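Local coordinates for protein thiamine-monophosphate kinase (Aquifex aeolicus, PDB 1VQV) that catalyses the ATP-dependent phosphorylation of thiamine monophosphate to thiamine diphosphate, the active form of vitamin B1, at residues Ser150-Gly155 and Phe266-Glu271; Asp215-Ala220 and Glu289-Asp294; Lys226-Ser231 and Val285-Gly290; Lys233-Asn238 and Thr280-Val285. One frame throughout, in Å; residues are numbered along the deposited sequence.

All four contacts lie in the C-terminal part of the chain and reach one mixed sheet, on the same side of the chain's centre. Contact 1 pairs strands 150-153 and 263-268, and contact 3 pairs strands 226-229 and 280-286. Contact 4 lays a loop on strand 280-286. Contact 2 packs helix 212-222 against strand 291-293. Contacts 2 and 3 are nearest, with centres about 6 Å apart, and share Glu289 and Gly290. Contacts 1 and 4 are about 9 Å apart. Along the chain, contact 4 is nested inside the loops closed by contacts 2 and 3, while contact 1 crosses contacts 2, 3 and 4. Segments distant in sequence thus interleave into one sheet and the elements packed on it.

Contact 1. Residues Ser150-Gly155 and Phe266-Glu271; sequences SVFVSG and FTHPKE
Phe152 and Phe266 face each other across two antiparallel strands, 150-153 and 263-268, in the mixed sheet of this PurM-like kinase. They form a hydrogen-bonded pair. Phe152 N reaches Phe266 O at 3.1 Å, and Phe266 N reaches Phe152 O at 3.1 Å. Both side chains leave on the same face of the sheet as Ser150 and His268.

The two phenyl planes are close to parallel, 19° apart, but slid so that they barely overlap. It is Phe152 CB that lies over a face of the Phe266 ring, in a CH-pi contact 3.8 Å from the ring centroid. Phe266 CG takes the crowded position between its backbone N and carbonyl carbon (chi1 55°), which starts the ring off on the side where Phe152 CB lies.

Phe152 also meets the His268 imidazole, which sits obliquely to it, with planes at 41° and centroids 4.7 Å apart. Phe152 CE1 is 3.4 Å from His268 CE1 and also close to ND1, while Phe152 CD1 lies over one face of the imidazole, toward its rim. The three rings make an aromatic cluster. The imidazole is held at two atoms: ND1 donates to Pro269 O at 2.9 Å, and NE2 bonds to His197. An alanine in place of Phe152 would probably take away the ring packed against His268 CE1 and ND1 and open a gap beside Phe266, although CB would stay over that ring.

Ser150 continues the ladder. Its N donates to His268 O at 3.0 Å, while the return bond from His268 N to Ser150 O is weak. Ser150 OG lies 3.6 Å from Lys270 CB.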
loop_
_atom_site.group_PDB
_atom_site.type_symbol
_atom_site.label_atom_id
_atom_site.label_comp_id
_atom_site.label_asym_id
_atom_site.label_seq_id
_atom_site.Cartn_x
_atom_site.Cartn_y
_atom_site.Cartn_z
ATOM N N SER B 150 11.719 -24.003 23.458
ATOM C CA SER B 150 10.636 -24.901 23.083
ATOM C C SER B 150 9.953 -24.196 21.899
ATOM O O SER B 150 10.205 -23.007 21.645
ATOM C CB SER B 150 9.649 -25.103 24.233
ATOM O OG SER B 150 10.134 -26.073 25.153
ATOM N N VAL B 151 9.126 -24.913 21.148
ATOM C CA VAL B 151 8.457 -24.281 20.015
ATOM C C VAL B 151 6.945 -24.300 20.233
ATOM O O VAL B 151 6.341 -25.361 20.366
ATOM C CB VAL B 151 8.832 -24.984 18.675
ATOM C CG1 VAL B 151 8.273 -24.197 17.488
ATOM C CG2 VAL B 151 10.351 -25.098 18.560
ATOM N N PHE B 152 6.347 -23.116 20.293
ATOM C CA PHE B 152 4.904 -22.998 20.511
ATOM C C PHE B 152 4.167 -22.418 19.315
ATOM O O PHE B 152 4.773 -21.776 18.450
ATOM C CB PHE B 152 4.581 -22.079 21.699
ATOM C CG PHE B 152 5.277 -22.440 22.967
ATOM C CD1 PHE B 152 6.609 -22.080 23.175
ATOM C CD2 PHE B 152 4.598 -23.124 23.969
ATOM C CE1 PHE B 152 7.261 -22.399 24.375
ATOM C CE2 PHE B 152 5.235 -23.450 25.165
ATOM C CZ PHE B 152 6.572 -23.085 25.371
ATOM N N VAL B 153 2.857 -22.662 19.285
ATOM C CA VAL B 153 1.956 -22.114 18.275
ATOM C C VAL B 153 0.687 -21.739 19.034
ATOM O O VAL B 153 0.337 -22.373 20.024
ATOM C CB VAL B 153 1.572 -23.110 17.126
ATOM C CG1 VAL B 153 2.807 -23.541 16.369
ATOM C CG2 VAL B 153 0.805 -24.312 17.674
ATOM N N SER B 154 0.003 -20.694 18.591
ATOM C CA SER B 154 -1.228 -20.296 19.255
ATOM C C SER B 154 -2.371 -20.983 18.541
ATOM O O SER B 154 -2.200 -21.469 17.430
ATOM C CB SER B 154 -1.411 -18.778 19.202
ATOM O OG SER B 154 -1.365 -18.302 17.876
ATOM N N GLY B 155 -3.530 -21.040 19.189
ATOM C CA GLY B 155 -4.690 -21.665 18.586
ATOM C C GLY B 155 -4.428 -23.056 18.054
ATOM O O GLY B 155 -3.551 -23.770 18.547
ATOM N N PHE B 266 6.226 -19.146 17.613
ATOM C CA PHE B 266 7.280 -18.468 18.350
ATOM C C PHE B 266 8.126 -19.425 19.161
ATOM O O PHE B 266 7.804 -20.595 19.265
ATOM C CB PHE B 266 6.659 -17.394 19.266
ATOM C CG PHE B 266 5.592 -17.915 20.229
ATOM C CD1 PHE B 266 5.817 -17.933 21.607
ATOM C CD2 PHE B 266 4.353 -18.362 19.764
ATOM C CE1 PHE B 266 4.823 -18.385 22.505
ATOM C CE2 PHE B 266 3.362 -18.815 20.655
ATOM C CZ PHE B 266 3.604 -18.824 22.025
ATOM N N THR B 267 9.227 -18.941 19.723
ATOM C CA THR B 267 10.081 -19.793 20.537
ATOM C C THR B 267 10.623 -19.067 21.749
ATOM O O THR B 267 10.912 -17.869 21.705
ATOM C CB THR B 267 11.307 -20.333 19.779
ATOM O OG1 THR B 267 12.288 -19.299 19.669
ATOM C CG2 THR B 267 10.928 -20.822 18.416
ATOM N N HIS B 268 10.752 -19.828 22.833
ATOM C CA HIS B 268 11.299 -19.355 24.090
ATOM C C HIS B 268 11.381 -20.503 25.102
ATOM O O HIS B 268 10.798 -21.570 24.890
ATOM C CB HIS B 268 10.489 -18.161 24.635
ATOM C CG HIS B 268 9.054 -18.463 24.959
ATOM N ND1 HIS B 268 8.671 -19.524 25.751
ATOM C CD2 HIS B 268 7.923 -17.757 24.711
ATOM C CE1 HIS B 268 7.370 -19.452 25.983
ATOM N NE2 HIS B 268 6.896 -18.389 25.366
ATOM N N PRO B 269 12.151 -20.319 26.194
ATOM C CA PRO B 269 12.257 -21.392 27.194
ATOM C C PRO B 269 10.887 -21.852 27.729
ATOM O O PRO B 269 9.973 -21.044 27.912
ATOM C CB PRO B 269 13.170 -20.782 28.273
ATOM C CG PRO B 269 13.034 -19.294 28.072
ATOM C CD PRO B 269 12.974 -19.155 26.574
ATOM N N LYS B 270 10.758 -23.157 27.968
ATOM C CA LYS B 270 9.500 -23.740 28.438
ATOM C C LYS B 270 8.947 -23.115 29.709
ATOM O O LYS B 270 7.732 -23.048 29.908
ATOM C CB LYS B 270 9.670 -25.238 28.654
ATOM C CG LYS B 270 8.462 -25.888 29.251
ATOM C CD LYS B 270 8.585 -27.397 29.190
ATOM C CE LYS B 270 7.276 -28.071 29.609
ATOM N NZ LYS B 270 7.283 -29.490 29.173
ATOM N N GLU B 271 9.850 -22.669 30.567
ATOM C CA GLU B 271 9.488 -22.042 31.824
ATOM C C GLU B 271 8.495 -20.871 31.650
ATOM O O GLU B 271 7.713 -20.562 32.553
ATOM C CB GLU B 271 10.775 -21.563 32.535
ATOM C CG GLU B 271 12.090 -21.677 31.692
ATOM C CD GLU B 271 13.134 -20.574 32.038
ATOM O OE1 GLU B 271 12.727 -19.385 32.104
ATOM O OE2 GLU B 271 14.348 -20.880 32.229
#

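Contact 2. Residues Asp215-Ala220 and Glu289-Asp294; sequences DANHLA and EGVFVD
The carboxamide of Asn217 is the flat group that meets Val291. The two side chains approach at a slant, with Asn217 CG 4.1 Å from Val291 CG2. The orientation of the amide is uncertain. The other flat group is the ring of Phe292, on the far side of the strand from the helix. Gly290 O lies at its edge, in the ring plane, and Lys226 makes a cation-pi contact with it.

Val291 carries the packing. Its CG2 is anti to the carbonyl carbon and reaches the helix between two alanines. Val291 CG2 is 3.9 Å from Ala216 CB. It is also 3.9 Å from Ala220 CB. The other methyl, Val291 CG1, comes to 4.1 Å from Ala216 CB. The two alanines are one helical turn apart, and Ala220 N donates to Ala216 O at 2.8 Å. Their short side chains both point toward the strand. Val291 CG2 rests against both CB atoms and also lies 3.4 Å from Ala216 O. Just before the strand, the loop also comes close, with Glu289 O 4.2 Å from Ala220 CB.

Other sides of the helix turn elsewhere. Asp215 OD2 accepts bonds from the backbone N of Ser209, an ATP-binding residue, and of Asp210, a magnesium ligand. Leu219 packs on strand 204-208. Helix 212-222 joins the parallel strands 204-208 and 226-229 as a beta-alpha-beta crossover. Strand 291-293 pairs beside 226-229, and the axes of the short pieces 215-220 and 291-293 come within 9.1 Å.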
loop_
_atom_site.group_PDB
_atom_site.type_symbol
_atom_site.label_atom_id
_atom_site.label_comp_id
_atom_site.label_asym_id
_atom_site.label_seq_id
_atom_site.Cartn_x
_atom_site.Cartn_y
_atom_site.Cartn_z
ATOM N N ASP B 215 6.928 -22.424 7.178
ATOM C CA ASP B 215 7.459 -21.366 8.030
ATOM C C ASP B 215 8.441 -21.797 9.126
ATOM O O ASP B 215 9.227 -20.976 9.595
ATOM C CB ASP B 215 6.313 -20.554 8.642
ATOM C CG ASP B 215 5.470 -19.868 7.593
ATOM O OD1 ASP B 215 6.061 -19.419 6.596
ATOM O OD2 ASP B 215 4.232 -19.770 7.751
ATOM N N ALA B 216 8.393 -23.062 9.541
ATOM C CA ALA B 216 9.323 -23.565 10.553
ATOM C C ALA B 216 10.703 -23.633 9.900
ATOM O O ALA B 216 11.730 -23.533 10.575
ATOM C CB ALA B 216 8.914 -24.940 11.032
ATOM N N ASN B 217 10.721 -23.805 8.579
ATOM C CA ASN B 217 11.971 -23.851 7.829
ATOM C C ASN B 217 12.568 -22.453 7.806
ATOM O O ASN B 217 13.743 -22.258 8.121
ATOM C CB ASN B 217 11.727 -24.303 6.389
ATOM C CG ASN B 217 11.751 -25.806 6.234
ATOM O OD1 ASN B 217 10.984 -26.523 6.881
ATOM N ND2 ASN B 217 12.639 -26.295 5.369
ATOM N N HIS B 218 11.753 -21.483 7.406
ATOM C CA HIS B 218 12.195 -20.089 7.355
ATOM C C HIS B 218 12.747 -19.755 8.726
ATOM O O HIS B 218 13.730 -19.035 8.875
ATOM C CB HIS B 218 11.018 -19.167 7.016
ATOM C CG HIS B 218 10.563 -19.286 5.596
ATOM N ND1 HIS B 218 9.958 -20.420 5.104
ATOM C CD2 HIS B 218 10.671 -18.432 4.549
ATOM C CE1 HIS B 218 9.709 -20.261 3.815
ATOM N NE2 HIS B 218 10.132 -19.063 3.453
ATOM N N LEU B 219 12.108 -20.316 9.732
ATOM C CA LEU B 219 12.540 -20.102 11.081
ATOM C C LEU B 219 13.923 -20.738 11.247
ATOM O O LEU B 219 14.900 -20.040 11.506
ATOM C CB LEU B 219 11.533 -20.736 12.020
ATOM C CG LEU B 219 11.802 -20.517 13.500
ATOM C CD1 LEU B 219 12.237 -19.079 13.764
ATOM C CD2 LEU B 219 10.520 -20.847 14.262
ATOM N N ALA B 220 13.998 -22.057 11.067
ATOM C CA ALA B 220 15.252 -22.808 11.191
ATOM C C ALA B 220 16.372 -22.173 10.365
ATOM O O ALA B 220 17.425 -21.794 10.898
ATOM C CB ALA B 220 15.035 -24.256 10.750
ATOM N N GLU B 289 20.547 -26.774 11.326
ATOM C CA GLU B 289 20.169 -27.015 9.931
ATOM C C GLU B 289 18.704 -27.168 9.490
ATOM O O GLU B 289 18.194 -26.268 8.797
ATOM C CB GLU B 289 21.047 -28.135 9.349
ATOM C CG GLU B 289 22.551 -27.834 9.662
ATOM C CD GLU B 289 23.442 -27.858 8.436
ATOM O OE1 GLU B 289 23.697 -28.983 7.977
ATOM O OE2 GLU B 289 23.865 -26.795 7.920
ATOM N N GLY B 290 18.005 -28.245 9.857
ATOM C CA GLY B 290 16.631 -28.372 9.368
ATOM C C GLY B 290 15.474 -28.782 10.264
ATOM O O GLY B 290 15.661 -29.065 11.453
ATOM N N VAL B 291 14.269 -28.838 9.688
ATOM C CA VAL B 291 13.069 -29.194 10.459
ATOM C C VAL B 291 12.693 -30.669 10.351
ATOM O O VAL B 291 12.747 -31.267 9.277
ATOM C CB VAL B 291 11.847 -28.319 10.032
ATOM C CG1 VAL B 291 10.628 -28.631 10.916
ATOM C CG2 VAL B 291 12.208 -26.846 10.127
ATOM N N PHE B 292 12.286 -31.241 11.477
ATOM C CA PHE B 292 11.928 -32.650 11.547
ATOM C C PHE B 292 10.575 -32.906 12.246
ATOM O O PHE B 292 10.206 -32.232 13.219
ATOM C CB PHE B 292 13.069 -33.396 12.251
ATOM C CG PHE B 292 14.374 -33.362 11.486
ATOM C CD1 PHE B 292 15.123 -32.185 11.364
ATOM C CD2 PHE B 292 14.816 -34.503 10.823
ATOM C CE1 PHE B 292 16.290 -32.155 10.582
ATOM C CE2 PHE B 292 15.971 -34.486 10.045
ATOM C CZ PHE B 292 16.709 -33.310 9.922
ATOM N N VAL B 293 9.841 -33.892 11.742
ATOM C CA VAL B 293 8.537 -34.237 12.284
ATOM C C VAL B 293 8.582 -35.688 12.670
ATOM O O VAL B 293 8.983 -36.529 11.866
ATOM C CB VAL B 293 7.415 -34.064 11.217
ATOM C CG1 VAL B 293 6.058 -34.427 11.820
ATOM C CG2 VAL B 293 7.408 -32.627 10.674
ATOM N N ASP B 294 8.171 -35.995 13.890
ATOM C CA ASP B 294 8.180 -37.380 14.331
ATOM C C ASP B 294 9.520 -38.056 14.033
ATOM O O ASP B 294 9.601 -39.284 13.929
ATOM C CB ASP B 294 7.041 -38.144 13.649
ATOM C CG ASP B 294 5.710 -37.961 14.365
ATOM O OD1 ASP B 294 5.407 -36.805 14.731
ATOM O OD2 ASP B 294 4.977 -38.963 14.564
#

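Contact 3. Residues Lys226-Ser231 and Val285-Gly290; sequences KIEILS and VEEGEG
Lys226 and Glu286 form the backbone link, an antiparallel hydrogen-bonded pair between strands 226-229 and 280-286. Lys226 N donates to Glu286 O at 3.1 Å, and Glu286 N donates to Lys226 O at 3.0 Å. Apolar packing lies on the opposite face of the sheet. There Ile227 CG1 meets Val285 CG2 at 4.0 Å in the adjoining non-hydrogen-bonded pair.

Charged groups fill the Lys226 face. The Lys226 chain is extended as far as CE and bends at its end (chi4 -58°). Its NZ makes a salt bridge with Glu228 OE2 at 3.1 Å and a longer one with Glu287 OE1 at 3.6 Å. A water bonds weakly to both of these carboxylates.

Glu228 and Glu286 cross at about a right angle. Glu228 OE2 is 3.2 Å from Glu286 OE2, with the carboxylate planes 52° apart. Glu286 OE1 has its own mate, a salt bridge to Arg284 NH2. An alanine in place of Glu286 would probably leave Arg284 without that partner. With three glutamates gathered round Lys226, their mutual repulsion may raise the pKa of one carboxylate, and the lysine and arginine would partly offset it.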
loop_
_atom_site.group_PDB
_atom_site.type_symbol
_atom_site.label_atom_id
_atom_site.label_comp_id
_atom_site.label_asym_id
_atom_site.label_seq_id
_atom_site.Cartn_x
_atom_site.Cartn_y
_atom_site.Cartn_z
ATOM N N LYS B 226 18.142 -25.866 14.096
ATOM C CA LYS B 226 17.408 -27.026 13.600
ATOM C C LYS B 226 16.203 -27.216 14.530
ATOM O O LYS B 226 16.366 -27.168 15.755
ATOM C CB LYS B 226 18.337 -28.248 13.645
ATOM C CG LYS B 226 17.693 -29.621 13.439
ATOM C CD LYS B 226 18.734 -30.739 13.579
ATOM C CE LYS B 226 18.105 -32.145 13.478
ATOM N NZ LYS B 226 17.036 -32.374 14.509
ATOM N N ILE B 227 15.009 -27.417 13.966
ATOM C CA ILE B 227 13.795 -27.587 14.775
ATOM C C ILE B 227 13.217 -28.999 14.719
ATOM O O ILE B 227 13.243 -29.655 13.671
ATOM C CB ILE B 227 12.683 -26.559 14.355
ATOM C CG1 ILE B 227 13.051 -25.166 14.873
ATOM C CG2 ILE B 227 11.308 -26.985 14.871
ATOM C CD1 ILE B 227 11.969 -24.125 14.689
ATOM N N GLU B 228 12.689 -29.455 15.856
ATOM C CA GLU B 228 12.090 -30.780 15.962
ATOM C C GLU B 228 10.657 -30.672 16.480
ATOM O O GLU B 228 10.430 -30.235 17.615
ATOM C CB GLU B 228 12.897 -31.649 16.926
ATOM C CG GLU B 228 14.401 -31.615 16.712
ATOM C CD GLU B 228 15.147 -32.431 17.759
ATOM O OE1 GLU B 228 14.613 -32.596 18.887
ATOM O OE2 GLU B 228 16.270 -32.888 17.449
ATOM N N ILE B 229 9.704 -31.112 15.658
ATOM C CA ILE B 229 8.278 -31.059 15.996
ATOM C C ILE B 229 7.650 -32.454 16.133
ATOM O O ILE B 229 7.941 -33.357 15.356
ATOM C CB ILE B 229 7.492 -30.279 14.896
ATOM C CG1 ILE B 229 7.982 -28.827 14.808
ATOM C CG2 ILE B 229 5.999 -30.301 15.183
ATOM C CD1 ILE B 229 7.385 -28.076 13.619
ATOM N N LEU B 230 6.778 -32.617 17.122
ATOM C CA LEU B 230 6.083 -33.885 17.357
ATOM C C LEU B 230 4.638 -33.774 16.865
ATOM O O LEU B 230 3.814 -33.059 17.449
ATOM C CB LEU B 230 6.111 -34.233 18.844
ATOM C CG LEU B 230 7.509 -34.473 19.431
ATOM C CD1 LEU B 230 7.381 -34.705 20.933
ATOM C CD2 LEU B 230 8.182 -35.674 18.751
ATOM N N SER B 231 4.342 -34.485 15.782
ATOM C CA SER B 231 3.018 -34.451 15.165
ATOM C C SER B 231 1.848 -34.603 16.125
ATOM O O SER B 231 0.798 -34.007 15.898
ATOM C CB SER B 231 2.913 -35.535 14.095
ATOM O OG SER B 231 2.718 -36.801 14.694
ATOM N N VAL B 285 13.916 -26.660 19.892
ATOM C CA VAL B 285 14.979 -26.073 19.081
ATOM C C VAL B 285 16.287 -26.701 19.580
ATOM O O VAL B 285 16.554 -26.744 20.792
ATOM C CB VAL B 285 15.035 -24.530 19.245
ATOM C CG1 VAL B 285 16.270 -23.985 18.598
ATOM C CG2 VAL B 285 13.820 -23.898 18.616
ATOM N N GLU B 286 17.084 -27.201 18.637
ATOM C CA GLU B 286 18.346 -27.863 18.950
ATOM C C GLU B 286 19.358 -27.757 17.826
ATOM O O GLU B 286 19.155 -27.046 16.831
ATOM C CB GLU B 286 18.136 -29.362 19.179
ATOM C CG GLU B 286 17.314 -29.759 20.393
ATOM C CD GLU B 286 17.285 -31.286 20.620
ATOM O OE1 GLU B 286 16.514 -31.742 21.498
ATOM O OE2 GLU B 286 18.035 -32.029 19.930
ATOM N N GLU B 287 20.438 -28.521 18.003
ATOM C CA GLU B 287 21.534 -28.656 17.047
ATOM C C GLU B 287 21.591 -27.647 15.896
ATOM O O GLU B 287 21.886 -26.472 16.112
ATOM C CB GLU B 287 21.498 -30.070 16.483
ATOM C CG GLU B 287 21.422 -31.151 17.550
ATOM C CD GLU B 287 21.158 -32.514 16.934
ATOM O OE1 GLU B 287 20.064 -32.693 16.344
ATOM O OE2 GLU B 287 22.039 -33.406 17.033
ATOM N N GLY B 288 21.348 -28.093 14.666
ATOM C CA GLY B 288 21.375 -27.148 13.559
ATOM C C GLY B 288 20.992 -27.689 12.186
ATOM O O GLY B 288 21.097 -28.889 11.916
ATOM N N GLU B 289 20.547 -26.774 11.326
ATOM C CA GLU B 289 20.169 -27.015 9.931
ATOM C C GLU B 289 18.704 -27.168 9.490
ATOM O O GLU B 289 18.194 -26.268 8.797
ATOM C CB GLU B 289 21.047 -28.135 9.349
ATOM C CG GLU B 289 22.551 -27.834 9.662
ATOM C CD GLU B 289 23.442 -27.858 8.436
ATOM O OE1 GLU B 289 23.697 -28.983 7.977
ATOM O OE2 GLU B 289 23.865 -26.795 7.920
ATOM N N GLY B 290 18.005 -28.245 9.857
ATOM C CA GLY B 290 16.631 -28.372 9.368
ATOM C C GLY B 290 15.474 -28.782 10.264
ATOM O O GLY B 290 15.661 -29.065 11.453
HETATM O O HOH W 1 19.251 -34.633 17.899
#

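Contact 4. Residues Lys233-Asn238 and Thr280-Val285; sequences KLPLSN and TEIGRV. With PO4 (phosphate ion), chain E.
Lys233 NZ donates to Glu281 OE2 at 2.7 Å, a hydrogen-bonded salt bridge met nearly in line with the C-O bond. It ties the loop before helix 238-246 to strand 280-286. That strand carries a classic beta bulge, in which Ile282 and Gly283 both face Val151 of strand 150-153.

The Lys233 and Glu281 chains lie side by side and point the same way. Glu281 CG is anti to its backbone N (chi1 -177°), and from there the chain runs extended beside the lysine. The lysine chain also runs over the strand backbone, with Lys233 CD 3.6 Å from Ile282 O. Glu281 OE1 turns to other partners, a weak bond from Ser150 OG and a long, weak ion pair with Lys270.

Ile282 takes the apolar part. Leu234 CD1 packs on Ile282 CB at 3.8 Å, and Pro235 CD on Ile282 CG2 at 3.8 Å. Leu234 also touches helix 251-256.

Farther along, Ser237 is the N-cap of helix 238-246, its OG bonded to Leu240 N. A phosphate ion, probably from the crystallisation liquor, sits at this helix start, where Asn238 N bonds weakly to phosphate O1 at 3.5 Å.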
loop_
_atom_site.group_PDB
_atom_site.type_symbol
_atom_site.label_atom_id
_atom_site.label_comp_id
_atom_site.label_asym_id
_atom_site.label_seq_id
_atom_site.Cartn_x
_atom_site.Cartn_y
_atom_site.Cartn_z
ATOM N N LYS B 233 1.506 -33.446 19.043
ATOM C CA LYS B 233 1.509 -32.324 19.971
ATOM C C LYS B 233 0.766 -31.179 19.284
ATOM O O LYS B 233 0.253 -30.269 19.933
ATOM C CB LYS B 233 2.942 -31.908 20.266
ATOM C CG LYS B 233 3.502 -32.499 21.530
ATOM C CD LYS B 233 5.000 -32.239 21.601
ATOM C CE LYS B 233 5.511 -32.158 23.044
ATOM N NZ LYS B 233 6.926 -31.669 23.065
ATOM N N LEU B 234 0.723 -31.253 17.956
ATOM C CA LEU B 234 0.060 -30.280 17.097
ATOM C C LEU B 234 -1.387 -30.071 17.530
ATOM O O LEU B 234 -2.161 -31.025 17.626
ATOM C CB LEU B 234 0.127 -30.767 15.644
ATOM C CG LEU B 234 1.232 -30.223 14.724
ATOM C CD1 LEU B 234 2.527 -30.038 15.472
ATOM C CD2 LEU B 234 1.423 -31.164 13.549
ATOM N N PRO B 235 -1.761 -28.809 17.811
ATOM C CA PRO B 235 -3.104 -28.406 18.248
ATOM C C PRO B 235 -4.147 -28.554 17.156
ATOM O O PRO B 235 -4.140 -27.844 16.151
ATOM C CB PRO B 235 -2.907 -26.959 18.679
ATOM C CG PRO B 235 -1.833 -26.492 17.749
ATOM C CD PRO B 235 -0.865 -27.643 17.723
ATOM N N LEU B 236 -5.050 -29.495 17.383
ATOM C CA LEU B 236 -6.100 -29.796 16.442
ATOM C C LEU B 236 -7.462 -29.468 16.993
ATOM O O LEU B 236 -7.823 -29.888 18.088
ATOM C CB LEU B 236 -6.046 -31.267 16.082
ATOM C CG LEU B 236 -5.126 -31.717 14.946
ATOM C CD1 LEU B 236 -3.775 -31.037 14.982
ATOM C CD2 LEU B 236 -5.006 -33.216 15.053
ATOM N N SER B 237 -8.220 -28.717 16.206
ATOM C CA SER B 237 -9.559 -28.307 16.591
ATOM C C SER B 237 -10.582 -29.405 16.339
ATOM O O SER B 237 -10.376 -30.287 15.501
ATOM C CB SER B 237 -9.952 -27.040 15.828
ATOM O OG SER B 237 -11.075 -27.257 14.993
ATOM N N ASN B 238 -11.684 -29.328 17.078
ATOM C CA ASN B 238 -12.779 -30.285 16.974
ATOM C C ASN B 238 -13.470 -30.331 15.607
ATOM O O ASN B 238 -13.802 -31.414 15.124
ATOM C CB ASN B 238 -13.800 -30.013 18.084
ATOM C CG ASN B 238 -13.348 -30.561 19.442
ATOM O OD1 ASN B 238 -12.400 -30.050 20.073
ATOM N ND2 ASN B 238 -14.020 -31.617 19.895
ATOM N N THR B 280 0.499 -23.720 22.868
ATOM C CA THR B 280 0.757 -25.162 22.771
ATOM C C THR B 280 2.177 -25.462 22.280
ATOM O O THR B 280 2.565 -25.062 21.175
ATOM C CB THR B 280 -0.215 -25.845 21.795
ATOM O OG1 THR B 280 -1.564 -25.592 22.204
ATOM C CG2 THR B 280 0.028 -27.343 21.759
ATOM N N GLU B 281 2.958 -26.163 23.095
ATOM C CA GLU B 281 4.314 -26.507 22.697
ATOM C C GLU B 281 4.252 -27.698 21.737
ATOM O O GLU B 281 3.624 -28.710 22.024
ATOM C CB GLU B 281 5.156 -26.869 23.916
ATOM C CG GLU B 281 6.593 -27.155 23.549
ATOM C CD GLU B 281 7.270 -28.080 24.527
ATOM O OE1 GLU B 281 7.481 -27.674 25.694
ATOM O OE2 GLU B 281 7.583 -29.223 24.117
ATOM N N ILE B 282 4.926 -27.585 20.604
ATOM C CA ILE B 282 4.875 -28.653 19.624
ATOM C C ILE B 282 6.215 -29.317 19.332
ATOM O O ILE B 282 6.270 -30.386 18.725
ATOM C CB ILE B 282 4.280 -28.133 18.300
ATOM C CG1 ILE B 282 5.177 -27.043 17.722
ATOM C CG2 ILE B 282 2.888 -27.574 18.543
ATOM C CD1 ILE B 282 4.908 -26.775 16.269
ATOM N N GLY B 283 7.298 -28.693 19.770
ATOM C CA GLY B 283 8.598 -29.275 19.518
ATOM C C GLY B 283 9.713 -28.546 20.228
ATOM O O GLY B 283 9.454 -27.747 21.134
ATOM N N ARG B 284 10.951 -28.801 19.811
ATOM C CA ARG B 284 12.110 -28.166 20.440
ATOM C C ARG B 284 13.140 -27.639 19.444
ATOM O O ARG B 284 13.219 -28.098 18.302
ATOM C CB ARG B 284 12.798 -29.160 21.388
ATOM C CG ARG B 284 11.829 -30.056 22.164
ATOM C CD ARG B 284 12.489 -30.730 23.375
ATOM N NE ARG B 284 13.761 -31.378 23.049
ATOM C CZ ARG B 284 14.432 -32.186 23.877
ATOM N NH1 ARG B 284 13.941 -32.452 25.089
ATOM N NH2 ARG B 284 15.603 -32.714 23.502
ATOM N N VAL B 285 13.916 -26.660 19.892
ATOM C CA VAL B 285 14.979 -26.073 19.081
ATOM C C VAL B 285 16.287 -26.701 19.580
ATOM O O VAL B 285 16.554 -26.744 20.792
ATOM C CB VAL B 285 15.035 -24.530 19.245
ATOM C CG1 VAL B 285 16.270 -23.985 18.598
ATOM C CG2 VAL B 285 13.820 -23.898 18.616
HETATM P P PO4 E . -12.147 -25.917 19.460
HETATM O O1 PO4 E . -11.956 -27.323 19.873
HETATM O O2 PO4 E . -11.081 -25.080 20.050
HETATM O O3 PO4 E . -12.084 -25.821 17.993
HETATM O O4 PO4 E . -13.472 -25.441 19.925
#